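Local coordinates for pirin-like protein YHAK (Escherichia coli, PDB 2VEC), which is a monomeric cytosolic bicupin of the pirin family that lacks quercetin 2,3-dioxygenase activity and belongs to a redox-sensitive enterobacterial subclass, at residues K212-T217 with T240-S245; H186-K191 with P246-L251; L216-E221 with R234-I239; R31-A36 with L225-G230. All coordinates share one frame; numbering follows the deposited sequence.

Contact 1 of 4, residues K212-T217 with T240-S245; sequences KFHALT and TLVADS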
# COMPACT_ATOMS: atom_id res chain seq x y z
N LYS A 212 5.10 12.99 -8.81
CA LYS A 212 4.01 13.00 -9.77
C LYS A 212 4.39 12.08 -10.93
O LYS A 212 5.57 11.84 -11.19
CB LYS A 212 3.74 14.43 -10.25
CG LYS A 212 4.94 15.14 -10.76
CD LYS A 212 4.61 16.61 -11.12
CE LYS A 212 5.88 17.44 -11.19
NZ LYS A 212 5.62 18.69 -12.00
N PHE A 213 3.38 11.54 -11.61
CA PHE A 213 3.62 10.56 -12.66
C PHE A 213 2.39 10.43 -13.52
O PHE A 213 1.32 10.92 -13.15
CB PHE A 213 4.06 9.20 -12.09
CG PHE A 213 3.02 8.44 -11.30
CD1 PHE A 213 2.59 8.88 -10.03
CD2 PHE A 213 2.52 7.21 -11.77
CE1 PHE A 213 1.65 8.11 -9.25
CE2 PHE A 213 1.58 6.46 -11.01
CZ PHE A 213 1.16 6.90 -9.74
N HIS A 214 2.54 9.78 -14.67
CA HIS A 214 1.38 9.48 -15.46
C HIS A 214 1.37 8.05 -15.92
O HIS A 214 2.39 7.36 -15.86
CB HIS A 214 1.21 10.45 -16.63
CG HIS A 214 2.41 10.55 -17.53
ND1 HIS A 214 3.55 11.26 -17.19
CD2 HIS A 214 2.64 10.04 -18.77
CE1 HIS A 214 4.43 11.18 -18.18
NE2 HIS A 214 3.89 10.47 -19.16
N ALA A 215 0.20 7.57 -16.30
CA ALA A 215 0.07 6.21 -16.77
C ALA A 215 -0.32 6.24 -18.24
O ALA A 215 -1.14 7.07 -18.65
CB ALA A 215 -0.95 5.48 -15.97
N LEU A 216 0.28 5.33 -19.01
CA LEU A 216 -0.07 5.07 -20.40
C LEU A 216 -0.60 3.65 -20.56
O LEU A 216 -0.16 2.72 -19.88
CB LEU A 216 1.15 5.21 -21.31
CG LEU A 216 2.24 6.25 -21.01
CD1 LEU A 216 3.50 5.93 -21.81
CD2 LEU A 216 1.68 7.57 -21.48
N THR A 217 -1.55 3.51 -21.48
CA THR A 217 -2.04 2.21 -21.94
C THR A 217 -2.10 2.32 -23.46
O THR A 217 -2.46 3.37 -23.98
CB THR A 217 -3.43 1.86 -21.38
OG1 THR A 217 -4.37 2.91 -21.71
CG2 THR A 217 -3.38 1.76 -19.89
N THR A 240 1.86 1.29 -18.35
CA THR A 240 3.20 1.83 -18.25
C THR A 240 3.11 3.09 -17.42
O THR A 240 2.24 3.92 -17.69
CB THR A 240 3.79 2.21 -19.62
OG1 THR A 240 3.95 1.03 -20.39
CG2 THR A 240 5.15 2.87 -19.45
N LEU A 241 4.00 3.20 -16.43
CA LEU A 241 4.06 4.36 -15.56
C LEU A 241 5.29 5.15 -15.87
O LEU A 241 6.39 4.58 -15.99
CB LEU A 241 4.16 3.92 -14.09
CG LEU A 241 2.99 3.08 -13.54
CD1 LEU A 241 3.22 2.89 -12.06
CD2 LEU A 241 1.64 3.75 -13.84
N VAL A 242 5.14 6.47 -15.92
CA VAL A 242 6.28 7.33 -16.30
C VAL A 242 6.42 8.44 -15.26
O VAL A 242 5.44 9.17 -14.98
CB VAL A 242 6.09 7.99 -17.70
CG1 VAL A 242 7.31 8.85 -18.07
CG2 VAL A 242 5.82 6.93 -18.78
N ALA A 243 7.62 8.58 -14.69
CA ALA A 243 7.82 9.57 -13.63
C ALA A 243 7.96 10.98 -14.19
O ALA A 243 8.68 11.20 -15.16
CB ALA A 243 9.02 9.21 -12.75
N ASP A 244 7.24 11.92 -13.58
CA ASP A 244 7.35 13.31 -13.93
C ASP A 244 8.13 14.11 -12.93
O ASP A 244 8.34 15.32 -13.12
CB ASP A 244 5.97 13.91 -14.08
CG ASP A 244 5.24 13.32 -15.24
OD1 ASP A 244 5.82 13.31 -16.34
OD2 ASP A 244 4.12 12.83 -15.04
N SER A 245 8.57 13.43 -11.87
CA SER A 245 9.57 13.93 -10.92
C SER A 245 10.12 12.69 -10.23
O SER A 245 9.64 11.59 -10.50
CB SER A 245 8.92 14.85 -9.89
OG SER A 245 7.92 14.17 -9.12

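Contact 2 of 4, residues H186-K191 with P246-L251; sequences HIVLDK and PLRALL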
# COMPACT_ATOMS: atom_id res chain seq x y z
N HIS A 186 5.62 -1.94 -5.71
CA HIS A 186 6.24 -0.70 -5.19
C HIS A 186 7.19 -0.20 -6.25
O HIS A 186 8.02 -0.96 -6.75
CB HIS A 186 6.99 -1.00 -3.89
CG HIS A 186 7.63 0.23 -3.27
ND1 HIS A 186 8.96 0.28 -2.94
CD2 HIS A 186 7.10 1.43 -2.89
CE1 HIS A 186 9.25 1.47 -2.43
NE2 HIS A 186 8.14 2.18 -2.36
N ILE A 187 7.06 1.08 -6.61
CA ILE A 187 7.77 1.70 -7.74
C ILE A 187 8.66 2.84 -7.28
O ILE A 187 8.22 3.69 -6.54
CB ILE A 187 6.73 2.26 -8.78
CG1 ILE A 187 5.99 1.11 -9.44
CG2 ILE A 187 7.40 3.11 -9.92
CD1 ILE A 187 4.55 0.93 -8.94
N VAL A 188 9.92 2.85 -7.69
CA VAL A 188 10.83 3.95 -7.33
C VAL A 188 11.53 4.32 -8.61
O VAL A 188 12.32 3.53 -9.14
CB VAL A 188 11.89 3.52 -6.21
CG1 VAL A 188 12.75 4.73 -5.79
CG2 VAL A 188 11.14 2.93 -4.97
N LEU A 189 11.26 5.52 -9.12
CA LEU A 189 11.79 5.96 -10.43
C LEU A 189 12.35 7.36 -10.33
O LEU A 189 11.80 8.18 -9.57
CB LEU A 189 10.67 5.97 -11.50
CG LEU A 189 10.02 4.62 -11.87
CD1 LEU A 189 8.80 4.77 -12.79
CD2 LEU A 189 11.04 3.60 -12.43
N ASP A 190 13.39 7.64 -11.11
CA ASP A 190 13.89 9.00 -11.35
C ASP A 190 12.99 9.65 -12.40
O ASP A 190 12.32 8.95 -13.18
CB ASP A 190 15.36 9.01 -11.84
CG ASP A 190 16.34 8.44 -10.80
OD1 ASP A 190 16.11 8.61 -9.59
OD2 ASP A 190 17.38 7.86 -11.19
N LYS A 191 12.98 10.98 -12.42
CA LYS A 191 12.20 11.73 -13.40
C LYS A 191 12.49 11.22 -14.81
O LYS A 191 13.65 11.02 -15.19
CB LYS A 191 12.50 13.23 -13.28
CG LYS A 191 11.66 14.11 -14.16
CD LYS A 191 12.10 15.56 -14.04
CE LYS A 191 11.26 16.48 -14.90
NZ LYS A 191 11.76 16.58 -16.28
N PRO A 246 11.10 12.84 -9.31
CA PRO A 246 11.48 11.64 -8.54
C PRO A 246 10.25 11.04 -7.86
O PRO A 246 9.44 11.79 -7.32
CB PRO A 246 12.47 12.18 -7.51
CG PRO A 246 13.07 13.42 -8.18
CD PRO A 246 11.91 14.02 -8.95
N LEU A 247 10.07 9.72 -7.93
CA LEU A 247 8.77 9.13 -7.65
C LEU A 247 8.87 7.93 -6.71
O LEU A 247 9.79 7.12 -6.84
CB LEU A 247 8.16 8.66 -8.97
CG LEU A 247 6.85 7.89 -8.92
CD1 LEU A 247 5.72 8.87 -8.60
CD2 LEU A 247 6.62 7.14 -10.24
N ARG A 248 7.94 7.81 -5.77
CA ARG A 248 7.66 6.52 -5.15
C ARG A 248 6.16 6.34 -5.32
O ARG A 248 5.39 7.29 -5.06
CB ARG A 248 8.04 6.48 -3.68
CG ARG A 248 9.54 6.29 -3.44
CD ARG A 248 9.80 6.11 -1.96
NE ARG A 248 9.18 4.92 -1.38
CZ ARG A 248 9.38 4.57 -0.11
NH1 ARG A 248 10.19 5.35 0.64
NH2 ARG A 248 8.79 3.49 0.39
N ALA A 249 5.75 5.15 -5.76
CA ALA A 249 4.35 4.90 -6.01
C ALA A 249 3.99 3.45 -5.74
O ALA A 249 4.88 2.59 -5.61
CB ALA A 249 4.03 5.24 -7.49
N LEU A 250 2.70 3.17 -5.74
CA LEU A 250 2.22 1.80 -5.68
C LEU A 250 1.34 1.56 -6.89
O LEU A 250 0.65 2.50 -7.35
CB LEU A 250 1.32 1.60 -4.45
CG LEU A 250 1.94 1.76 -3.07
CD1 LEU A 250 0.89 1.56 -1.96
CD2 LEU A 250 3.15 0.82 -2.85
N LEU A 251 1.35 0.33 -7.40
CA LEU A 251 0.35 -0.07 -8.37
C LEU A 251 -0.24 -1.33 -7.77
O LEU A 251 0.49 -2.29 -7.43
CB LEU A 251 0.94 -0.38 -9.75
CG LEU A 251 -0.12 -0.72 -10.84
CD1 LEU A 251 0.37 -0.32 -12.24
CD2 LEU A 251 -0.40 -2.24 -10.82

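Contact 3 of 4, residues L216-E221 with R234-I239; sequences LTHHEE and RDEANI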
# COMPACT_ATOMS: atom_id res chain seq x y z
N LEU A 216 0.28 5.33 -19.01
CA LEU A 216 -0.07 5.07 -20.40
C LEU A 216 -0.60 3.65 -20.56
O LEU A 216 -0.16 2.72 -19.88
CB LEU A 216 1.15 5.21 -21.31
CG LEU A 216 2.24 6.25 -21.01
CD1 LEU A 216 3.50 5.93 -21.81
CD2 LEU A 216 1.68 7.57 -21.48
N THR A 217 -1.55 3.51 -21.48
CA THR A 217 -2.04 2.21 -21.94
C THR A 217 -2.10 2.32 -23.46
O THR A 217 -2.46 3.37 -23.98
CB THR A 217 -3.43 1.86 -21.38
OG1 THR A 217 -4.37 2.91 -21.71
CG2 THR A 217 -3.38 1.76 -19.89
N HIS A 218 -1.67 1.27 -24.15
CA HIS A 218 -1.61 1.26 -25.62
C HIS A 218 -0.84 2.47 -26.15
O HIS A 218 -1.19 3.01 -27.22
CB HIS A 218 -3.02 1.20 -26.26
CG HIS A 218 -3.93 0.20 -25.62
ND1 HIS A 218 -5.03 0.57 -24.87
CD2 HIS A 218 -3.91 -1.15 -25.61
CE1 HIS A 218 -5.64 -0.51 -24.42
NE2 HIS A 218 -4.98 -1.57 -24.85
N HIS A 219 0.19 2.90 -25.42
CA HIS A 219 1.06 4.00 -25.86
C HIS A 219 0.33 5.35 -25.88
O HIS A 219 0.72 6.27 -26.61
CB HIS A 219 1.69 3.71 -27.25
CG HIS A 219 2.31 2.35 -27.36
ND1 HIS A 219 3.46 1.99 -26.67
CD2 HIS A 219 1.95 1.25 -28.07
CE1 HIS A 219 3.77 0.74 -26.95
NE2 HIS A 219 2.87 0.26 -27.80
N GLU A 220 -0.73 5.45 -25.07
CA GLU A 220 -1.53 6.67 -24.93
C GLU A 220 -1.80 7.00 -23.49
O GLU A 220 -2.03 6.10 -22.68
CB GLU A 220 -2.86 6.51 -25.64
CG GLU A 220 -2.72 6.76 -27.10
CD GLU A 220 -3.85 6.19 -27.88
OE1 GLU A 220 -4.64 5.42 -27.28
OE2 GLU A 220 -3.94 6.49 -29.09
N GLU A 221 -1.77 8.29 -23.17
CA GLU A 221 -1.97 8.71 -21.80
C GLU A 221 -3.35 8.35 -21.30
O GLU A 221 -4.35 8.56 -21.99
CB GLU A 221 -1.72 10.20 -21.62
CG GLU A 221 -1.42 10.52 -20.15
CD GLU A 221 -0.88 11.90 -19.98
OE1 GLU A 221 -0.96 12.67 -20.96
OE2 GLU A 221 -0.39 12.21 -18.88
N ARG A 234 -9.47 0.91 -15.18
CA ARG A 234 -10.25 -0.31 -15.50
C ARG A 234 -9.89 -0.95 -16.82
O ARG A 234 -9.63 -0.25 -17.80
CB ARG A 234 -11.75 0.03 -15.61
CG ARG A 234 -12.48 0.08 -14.28
CD ARG A 234 -12.57 -1.28 -13.61
NE ARG A 234 -13.00 -2.34 -14.50
CZ ARG A 234 -14.21 -2.86 -14.56
NH1 ARG A 234 -15.19 -2.40 -13.81
NH2 ARG A 234 -14.47 -3.85 -15.42
N ASP A 235 -9.95 -2.28 -16.85
CA ASP A 235 -9.86 -3.09 -18.05
C ASP A 235 -8.63 -2.81 -18.91
O ASP A 235 -8.73 -2.82 -20.13
CB ASP A 235 -11.12 -2.94 -18.92
CG ASP A 235 -12.37 -3.46 -18.24
OD1 ASP A 235 -12.26 -4.43 -17.45
OD2 ASP A 235 -13.46 -2.88 -18.48
N GLU A 236 -7.48 -2.57 -18.29
CA GLU A 236 -6.25 -2.46 -19.07
C GLU A 236 -5.33 -3.58 -18.67
O GLU A 236 -4.92 -3.65 -17.51
CB GLU A 236 -5.53 -1.14 -18.80
CG GLU A 236 -6.35 0.07 -19.15
CD GLU A 236 -6.60 0.20 -20.64
OE1 GLU A 236 -5.92 -0.49 -21.42
OE2 GLU A 236 -7.49 0.99 -21.04
N ALA A 237 -4.99 -4.44 -19.61
CA ALA A 237 -4.13 -5.56 -19.29
C ALA A 237 -2.65 -5.16 -19.14
O ALA A 237 -1.86 -5.93 -18.59
CB ALA A 237 -4.29 -6.62 -20.32
N ASN A 238 -2.28 -3.98 -19.64
CA ASN A 238 -0.89 -3.52 -19.55
C ASN A 238 -0.89 -2.05 -19.25
O ASN A 238 -1.64 -1.29 -19.88
CB ASN A 238 -0.12 -3.69 -20.87
CG ASN A 238 0.25 -5.12 -21.16
OD1 ASN A 238 1.24 -5.65 -20.63
ND2 ASN A 238 -0.51 -5.76 -22.05
N ILE A 239 -0.04 -1.65 -18.32
CA ILE A 239 0.04 -0.25 -17.92
C ILE A 239 1.51 0.15 -17.78
O ILE A 239 2.31 -0.59 -17.19
CB ILE A 239 -0.67 0.03 -16.55
CG1 ILE A 239 -2.19 -0.28 -16.61
CG2 ILE A 239 -0.51 1.50 -16.20
CD1 ILE A 239 -2.88 -0.13 -15.23

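Contact 4 of 4, residues R31-A36 with L225-G230; sequences RQCGQA and LTCGDG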
# COMPACT_ATOMS: atom_id res chain seq x y z
N ARG A 31 0.13 20.66 0.76
CA ARG A 31 1.35 19.96 0.33
C ARG A 31 1.78 20.61 -0.99
O ARG A 31 0.95 20.77 -1.89
CB ARG A 31 1.01 18.48 0.11
CG ARG A 31 2.11 17.57 -0.46
CD ARG A 31 1.56 16.14 -0.55
NE ARG A 31 2.56 15.16 -0.96
CZ ARG A 31 2.43 13.83 -0.87
NH1 ARG A 31 1.33 13.27 -0.35
NH2 ARG A 31 3.42 13.06 -1.28
N GLN A 32 3.05 20.99 -1.12
CA GLN A 32 3.40 21.82 -2.28
C GLN A 32 3.72 21.20 -3.65
O GLN A 32 3.27 21.76 -4.66
CB GLN A 32 4.35 22.97 -1.92
CG GLN A 32 3.70 24.33 -2.20
CD GLN A 32 3.79 25.30 -1.02
OE1 GLN A 32 3.36 24.99 0.09
NE2 GLN A 32 4.34 26.49 -1.28
N CYS A 33 4.44 20.07 -3.70
CA CYS A 33 4.73 19.37 -4.98
C CYS A 33 5.51 20.33 -5.94
O CYS A 33 5.63 21.52 -5.64
CB CYS A 33 3.42 18.82 -5.59
SG CYS A 33 3.52 17.38 -6.76
N GLY A 34 6.05 19.86 -7.06
CA GLY A 34 6.04 18.47 -7.47
C GLY A 34 7.40 17.81 -7.47
O GLY A 34 7.51 16.60 -7.13
N GLN A 35 8.40 18.61 -7.86
CA GLN A 35 9.79 18.16 -8.06
C GLN A 35 10.43 17.61 -6.80
O GLN A 35 10.92 16.48 -6.80
CB GLN A 35 10.68 19.25 -8.69
CG GLN A 35 10.78 19.18 -10.23
CD GLN A 35 10.78 17.73 -10.76
OE1 GLN A 35 11.73 16.97 -10.50
NE2 GLN A 35 9.70 17.35 -11.53
N ALA A 36 10.41 18.41 -5.73
CA ALA A 36 10.90 17.96 -4.42
C ALA A 36 9.82 17.25 -3.60
O ALA A 36 10.12 16.29 -2.88
CB ALA A 36 11.47 19.12 -3.65
N LEU A 225 -1.13 11.95 -12.38
CA LEU A 225 -1.29 12.01 -10.93
C LEU A 225 -0.30 12.99 -10.34
O LEU A 225 0.90 12.93 -10.65
CB LEU A 225 -1.10 10.61 -10.31
CG LEU A 225 -2.25 9.60 -10.54
CD1 LEU A 225 -2.22 8.92 -11.90
CD2 LEU A 225 -2.22 8.51 -9.40
N THR A 226 -0.79 13.92 -9.53
CA THR A 226 0.07 14.83 -8.82
C THR A 226 0.43 14.20 -7.48
O THR A 226 -0.01 13.08 -7.18
CB THR A 226 -0.57 16.24 -8.66
OG1 THR A 226 0.44 17.18 -8.27
CG2 THR A 226 -1.69 16.23 -7.66
N CYS A 227 1.26 14.87 -6.68
CA CYS A 227 1.77 14.29 -5.43
C CYS A 227 0.59 13.88 -4.54
O CYS A 227 -0.30 14.70 -4.30
CB CYS A 227 2.64 15.30 -4.69
SG CYS A 227 4.12 15.79 -5.61
N GLY A 228 0.61 12.64 -4.04
CA GLY A 228 -0.45 12.16 -3.17
C GLY A 228 -1.77 11.75 -3.84
O GLY A 228 -2.65 11.23 -3.16
N ASP A 229 -1.89 11.85 -5.18
CA ASP A 229 -3.14 11.42 -5.86
C ASP A 229 -3.23 9.92 -5.91
O ASP A 229 -2.19 9.23 -5.99
CB ASP A 229 -3.15 11.86 -7.34
CG ASP A 229 -3.73 13.23 -7.58
OD1 ASP A 229 -4.32 13.88 -6.67
OD2 ASP A 229 -3.58 13.69 -8.73
N GLY A 230 -4.45 9.41 -5.90
CA GLY A 230 -4.74 8.03 -6.37
C GLY A 230 -5.51 8.04 -7.66
O GLY A 230 -6.09 9.07 -8.03

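Contact 1 of 4, residues K212-T217 with T240-S245
Lys212 meets Asp244 and Ser245 where strand 213-217 begins and strand 238-243 ends. Its N-H is bonded to Ser245 OG, which also pairs with Gly34 O, and its carbonyl oxygen accepts Asp244 N at 2.9 Å. The aliphatic part of the lysine passes Asp244 at about a right angle, Lys212 CG 3.7 Å from Asp244 CB, an arrangement that suits a long chain at a partly exposed border. Phe213 turns into the barrel interior, on the same face as Ala215 and Leu241; Leu241 CD2 meets the phenyl edge 3.9 Å from Phe213 CE2.

This is an antiparallel pair from the four-stranded sheet of the C-terminal cupin domain, with His214 and Val242 as a hydrogen-bonded pair and Ala215 and Leu241 as a non-hydrogen-bonded one. On the outer face, His214 has CG between its backbone N and carbonyl carbon (chi1 55°), which brings the imidazole alongside Val242. Val242 CB sits over one ring face in a CH-pi contact, 3.9 Å from the centroid. At the ring edge ND1 donates almost straight (169°) to the syn lone pair of Asp244 OD2, 2.7 Å away, and the carboxylate lies nearly coplanar with the ring, a setting that would probably favour positive charge on the histidine. Ala215 offers a small methyl to Leu241 CD2. Leu216 closes the ladder with two backbone bonds to Thr240, while its CD1 touches Val242 CG2 at 3.9 Å.

Contact 2 of 4, residues H186-K191 with P246-L251
The imidazole of His186 and the guanidinium of Arg248 meet edge to edge, their planes 78° apart. Arg248 NE donates to His186 NE2 at 3.1 Å. NE lies close to the imidazole plane, although the bond is bent to 140°, and the ring nitrogen is tilted somewhat out of the guanidinium plane. Because NE2 acts as acceptor in this bond, the imidazole is probably neutral, with its proton on ND1. Another part of the ring edge, at His186 CD2, rests 4.0 Å from Leu250 CD2. The arginine reaches the histidine through a bend at chi3 (63°), and its CG runs alongside Val188, 4.0 Å from CG2. A histidine and an arginine thus share one side of the strands with Val188 and Leu250.

The opposite side is wholly aliphatic. Ile187 CG2 and Leu189 CD1 both approach Leu247 CD2, each at 4.1 Å, while Ile187 CD1 reaches along to Leu251 CB at 3.9 Å. The small Ala249 pairs with the branched Ile187. Four backbone hydrogen bonds hold the antiparallel register, two between Ile187 and Ala249 and two between Leu189 and Leu247, and Arg248 CA adds a C-H...O contact to Ile187 O at 3.2 Å.

Strands 183-189 and 247-254 are neighbours within the larger sheet of the C-terminal cupin, flanked by 163-168 and 203-208. Their aliphatic side packs across the barrel against the smaller sheet, on Phe197 of strand 194-198, Phe213 of strand 213-217 and Leu241 of strand 238-243.

Contact 3 of 4, residues L216-E221 with R234-I239
Thr217 and Glu236 cross at about a right angle, the glutamate folding over the methyl side of the threonine. Glu236 CG lies 3.5 Å from Thr217 CG2, and its OE1 comes within 3.4 Å of Thr217 CB. A bend at chi2 (-67°) turns the acid back over the threonine instead of letting it extend. Thr217 CG2 is anti to its own carbonyl carbon, where it also meets Asn238 O at 3.5 Å and Ile239 CG1 at 4.0 Å; a beta-branched residue suits this place because one methyl can serve both the glutamate chain and the edge of the barrel interior.

His218 approaches the same acid obliquely, its ring turned 69° from the carboxylate plane. The ring carbon CE1, and neither nitrogen, makes the closest approach, 3.0 Å from Glu236 OE1. Behind these side chains, Thr217 and Glu220 bond to each other through both backbone N-H and C=O groups, closing a type I' turn with His218 and His219 at its corners. This makes a tight two-residue beta hairpin between strands 213-217 and 220-225. The chain leading into strand 238-243 runs beside it, and Ile239 CA makes a C-H...O contact with Leu216 O at 3.6 Å.

The pairing of these segments therefore rests on van der Waals contacts and a single CA-H...O contact. The carboxylate beside the imidazole would probably favour a protonated His218, and any attraction would then act through space, since neither ring nitrogen is bonded to the carboxylate.

Contact 4 of 4, residues R31-A36 with L225-G230
Cys227 and Cys33 are joined by a disulfide, SG to SG 2.1 Å. The bridge is a right-handed one with a chi3 of 76°. Cys33 directs its sulfur anti to the backbone N (chi1 -156°), across to the other loop, whereas Cys227 holds its sulfur beside its own N. Cys227 is buried: Gly34 CA lies 3.8 Å from Cys227 SG, and the arginine packs near Cys227 CB. Thr226 OG1 lies 3.4 Å from Cys33 SG.

Arg31 supplies the third large share of the contact. Its chain is extended as far as NE, which carries the guanidinium over the backbone between Cys227 and Gly228, so that one flat face lies upon that peptide. Arg31 NE is 3.7 Å from Cys227 CB. The charged end is committed to Asp37 by a salt bridge and to Ile209 O by a hydrogen bond, which fix the plane against the turn. Gly228, with positive phi (77°) at the third position of the type II turn from Thr226 to Asp229, lets Arg31 NH1 come to 3.5 Å from its CA.

A covalent bridge thus ties the N-terminal segment, before the first cupin's strands, to a surface turn of the C-terminal cupin. Since a disulfide forms only on oxidation, this link is consistent with the redox sensitivity of the protein; without the bridge, what joins these two segments would probably be mainly the packing of the Arg31 guanidinium on the turn.

How the contacts relate
Contacts 1, 2 and 3 all belong to the C-terminal cupin, whereas contact 4 joins that domain to the N-terminal segment. Contacts 1 and 3, centres about 11 Å apart, share Leu216 and Thr217 and both use strands 213-217 and 238-243 of the smaller sheet; contact 3 adds the hairpin turn and the loop leading into 238-243. Contact 2 lies in the opposing larger sheet, centre about 9 Å from contact 1, and Phe213 packs on Leu247 between them. Along the chain, contact 2 brackets contacts 1 and 3, while contact 4 alternates with the rest. Gln35 of contact 4 touches Asp244, Ser245 and Pro246, so the disulfide-linked segment also leans on the barrel's end. The centres of contacts 3 and 4 are about 22 Å apart.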